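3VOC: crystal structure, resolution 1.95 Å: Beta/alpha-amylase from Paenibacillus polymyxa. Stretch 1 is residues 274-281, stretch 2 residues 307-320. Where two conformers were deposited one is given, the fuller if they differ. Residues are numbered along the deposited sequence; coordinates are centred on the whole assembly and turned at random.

Stretch 1 (274-281) VRIGAKIS
Stretch 2 307-320: RLIQKFKDADLDLT

Two parallel strands, their axes 36° apart, are joined by a helix that precedes the second strand and packs across one face of the pair. The register sets Gly-277 beside Asp-318 (CA to CA 4.3 Å), Ala-278 beside Leu-319 (5.7 Å) and Lys-279 beside Thr-320 (4.6 Å). Extended backbones, with phi between -80° and -147° and psi between 126° and 170° in these six residues, carry the parallel ladder: Asp-318 N donates to Ile-276 O (2.8 Å), Ala-278 N to Asp-318 O (3.1 Å), Thr-320 N to Ala-278 O (3.0 Å) and Ile-280 N to Thr-320 O (3.1 Å).

Ile-280, which has the most surface covered, builds the apolar seam. Its CB leaves sideways, but chi1 m and chi2 t carry CD1 to 3.6 Å from Leu-308 CD2 and 3.7 Å from Phe-312 CE1, while its CG1 lies 3.5 Å from Leu-319 CD1. Leu-308 (t, p) and Phe-312 (chi1 -85°, chi2 77°) both point from the helix toward the first strand. Ala-278 CB lies on the Leu-319 face, 3.8 Å from Phe-312 CE2, an apolar contact.

Arg-275 provides the polar counterpart. With chi1 to chi3 all m, its chain curls so that the guanidinium edge meets two carboxylates: NH2 forms salt bridges with Asp-316 OD1 (2.9 Å) and Asp-318 OD1 (2.8 Å), and NE also donates to Asp-318 OD1 (3.0 Å). One cation thus holds Asp-316, the first residue past the helix, and Asp-318, which pairs with Gly-277.

Asp-316 makes that exit. Its phi/psi of 55/55 belongs to a Schellman motif, in which Leu-317 N bonds back to Phe-312 O (3.0 Å) and Asp-316 N to Lys-313 O (3.0 Å). Water 1 accepts from Ile-276 N (2.7 Å) and lies 2.9 Å from Asp-316 O, in reach to donate to it.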

# COMPACT_ATOMS: atom_id res chain seq x y z
N VAL A 274 5.89 19.07 1.70
CA VAL A 274 5.59 18.25 2.88
C VAL A 274 6.18 16.85 2.71
O VAL A 274 6.59 16.49 1.61
CB VAL A 274 4.07 18.15 3.12
CG1 VAL A 274 3.48 19.51 3.53
CG2 VAL A 274 3.37 17.56 1.86
N ARG A 275 6.23 16.08 3.79
CA ARG A 275 6.62 14.65 3.70
C ARG A 275 5.65 13.88 2.80
O ARG A 275 4.43 14.11 2.85
CB ARG A 275 6.62 13.98 5.09
CG ARG A 275 7.64 14.53 6.10
CD ARG A 275 9.05 14.57 5.52
NE ARG A 275 9.50 13.23 5.12
CZ ARG A 275 10.58 12.99 4.39
NH1 ARG A 275 11.33 14.00 3.95
NH2 ARG A 275 10.91 11.74 4.07
N ILE A 276 6.20 12.98 1.99
CA ILE A 276 5.41 12.11 1.14
C ILE A 276 5.63 10.68 1.65
O ILE A 276 6.76 10.30 1.99
CB ILE A 276 5.85 12.23 -0.34
CG1 ILE A 276 5.79 13.69 -0.79
CG2 ILE A 276 5.00 11.32 -1.27
CD1 ILE A 276 6.54 14.00 -2.10
N GLY A 277 4.55 9.91 1.71
CA GLY A 277 4.66 8.55 2.19
C GLY A 277 4.05 7.50 1.28
O GLY A 277 3.29 7.81 0.34
N ALA A 278 4.36 6.25 1.57
CA ALA A 278 3.73 5.12 0.89
C ALA A 278 3.63 3.99 1.91
O ALA A 278 4.21 4.06 3.00
CB ALA A 278 4.52 4.69 -0.35
N LYS A 279 2.89 2.94 1.55
CA LYS A 279 2.53 1.90 2.51
C LYS A 279 3.04 0.52 2.12
O LYS A 279 2.94 0.10 0.96
CB LYS A 279 1.01 1.85 2.68
CG LYS A 279 0.38 3.24 2.90
CD LYS A 279 -1.15 3.22 3.12
CE LYS A 279 -1.67 4.65 3.40
NZ LYS A 279 -3.10 4.69 3.88
N ILE A 280 3.59 -0.17 3.11
CA ILE A 280 3.93 -1.58 2.96
C ILE A 280 2.79 -2.39 3.56
O ILE A 280 2.28 -2.05 4.64
CB ILE A 280 5.30 -1.89 3.61
CG1 ILE A 280 6.44 -1.22 2.82
CG2 ILE A 280 5.56 -3.43 3.72
CD1 ILE A 280 7.85 -1.46 3.42
N SER A 281 2.37 -3.43 2.85
CA SER A 281 1.30 -4.32 3.27
C SER A 281 1.71 -5.12 4.50
O SER A 281 2.88 -5.50 4.63
CB SER A 281 1.00 -5.30 2.13
OG SER A 281 -0.17 -6.07 2.40
N ARG A 307 16.23 -4.33 2.46
CA ARG A 307 16.42 -3.70 1.17
C ARG A 307 15.22 -2.87 0.76
O ARG A 307 15.37 -1.81 0.18
CB ARG A 307 16.67 -4.76 0.10
CG ARG A 307 17.39 -4.21 -1.12
CD ARG A 307 17.65 -5.34 -2.09
NE ARG A 307 16.51 -5.53 -2.99
CZ ARG A 307 16.32 -6.61 -3.74
NH1 ARG A 307 17.15 -7.64 -3.64
NH2 ARG A 307 15.28 -6.67 -4.57
N LEU A 308 14.02 -3.38 1.03
CA LEU A 308 12.80 -2.67 0.65
C LEU A 308 12.72 -1.34 1.39
O LEU A 308 12.39 -0.30 0.80
CB LEU A 308 11.57 -3.52 0.95
CG LEU A 308 10.21 -2.92 0.54
CD1 LEU A 308 10.12 -2.68 -0.97
CD2 LEU A 308 9.09 -3.85 0.96
N ILE A 309 13.03 -1.38 2.69
CA ILE A 309 12.91 -0.17 3.53
C ILE A 309 14.03 0.80 3.18
O ILE A 309 13.82 2.01 3.20
CB ILE A 309 12.78 -0.53 5.04
CG1 ILE A 309 11.44 -1.26 5.28
CG2 ILE A 309 12.78 0.73 5.92
CD1 ILE A 309 11.37 -2.04 6.62
N GLN A 310 15.20 0.27 2.81
CA GLN A 310 16.26 1.11 2.24
C GLN A 310 15.80 1.93 1.03
O GLN A 310 16.22 3.08 0.86
CB GLN A 310 17.50 0.28 1.87
CG GLN A 310 18.69 1.14 1.36
CD GLN A 310 19.17 2.17 2.36
OE1 GLN A 310 19.40 3.35 2.02
NE2 GLN A 310 19.33 1.74 3.61
N LYS A 311 14.94 1.34 0.19
CA LYS A 311 14.42 2.05 -0.97
C LYS A 311 13.51 3.21 -0.56
O LYS A 311 13.51 4.25 -1.23
CB LYS A 311 13.70 1.09 -1.94
CG LYS A 311 13.35 1.70 -3.29
CD LYS A 311 14.57 1.84 -4.20
CE LYS A 311 14.20 2.43 -5.55
NZ LYS A 311 15.42 2.98 -6.21
N PHE A 312 12.75 3.05 0.52
CA PHE A 312 11.99 4.18 1.09
C PHE A 312 12.93 5.32 1.46
O PHE A 312 12.69 6.48 1.10
CB PHE A 312 11.16 3.75 2.31
CG PHE A 312 9.82 3.18 1.95
CD1 PHE A 312 9.73 1.87 1.46
CD2 PHE A 312 8.66 3.94 2.09
CE1 PHE A 312 8.50 1.33 1.11
CE2 PHE A 312 7.41 3.40 1.75
CZ PHE A 312 7.33 2.09 1.25
N LYS A 313 14.01 4.99 2.16
CA LYS A 313 15.00 5.99 2.56
C LYS A 313 15.58 6.67 1.33
O LYS A 313 15.67 7.90 1.29
CB LYS A 313 16.13 5.34 3.36
CG LYS A 313 17.05 6.35 4.04
CD LYS A 313 18.04 5.64 4.96
CE LYS A 313 18.99 6.60 5.69
NZ LYS A 313 18.25 7.61 6.51
N ASP A 314 15.99 5.88 0.35
CA ASP A 314 16.60 6.41 -0.88
C ASP A 314 15.63 7.32 -1.64
O ASP A 314 16.05 8.34 -2.19
CB ASP A 314 17.09 5.29 -1.82
CG ASP A 314 18.25 4.50 -1.24
OD1 ASP A 314 18.90 4.94 -0.26
OD2 ASP A 314 18.51 3.41 -1.78
N ALA A 315 14.35 6.92 -1.68
CA ALA A 315 13.34 7.72 -2.38
C ALA A 315 12.85 8.91 -1.56
O ALA A 315 12.04 9.74 -2.04
CB ALA A 315 12.17 6.85 -2.81
N ASP A 316 13.33 9.01 -0.32
CA ASP A 316 12.90 10.06 0.60
C ASP A 316 11.38 10.04 0.74
O ASP A 316 10.71 11.05 0.49
CB ASP A 316 13.42 11.44 0.17
CG ASP A 316 13.18 12.50 1.22
OD1 ASP A 316 13.28 12.17 2.41
OD2 ASP A 316 12.88 13.66 0.86
N LEU A 317 10.88 8.87 1.11
CA LEU A 317 9.47 8.62 1.43
C LEU A 317 9.34 8.08 2.84
O LEU A 317 10.17 7.26 3.29
CB LEU A 317 8.87 7.60 0.46
CG LEU A 317 8.88 7.99 -1.03
CD1 LEU A 317 8.44 6.84 -1.92
CD2 LEU A 317 8.00 9.21 -1.30
N ASP A 318 8.30 8.53 3.54
CA ASP A 318 8.00 8.00 4.86
C ASP A 318 7.27 6.67 4.70
O ASP A 318 6.66 6.42 3.67
CB ASP A 318 7.14 8.98 5.65
CG ASP A 318 7.91 10.24 6.07
OD1 ASP A 318 9.11 10.35 5.78
OD2 ASP A 318 7.30 11.10 6.71
N LEU A 319 7.35 5.83 5.73
CA LEU A 319 6.78 4.49 5.64
C LEU A 319 5.55 4.38 6.54
O LEU A 319 5.62 4.67 7.73
CB LEU A 319 7.82 3.43 6.04
CG LEU A 319 7.34 1.99 6.23
CD1 LEU A 319 6.84 1.50 4.91
CD2 LEU A 319 8.48 1.09 6.73
N THR A 320 4.44 3.95 5.95
CA THR A 320 3.25 3.61 6.72
C THR A 320 3.19 2.09 6.81
O THR A 320 3.31 1.37 5.80
CB THR A 320 1.97 4.17 6.06
OG1 THR A 320 2.02 5.61 6.09
CG2 THR A 320 0.70 3.67 6.78
O HOH W 1 8.92 13.01 1.65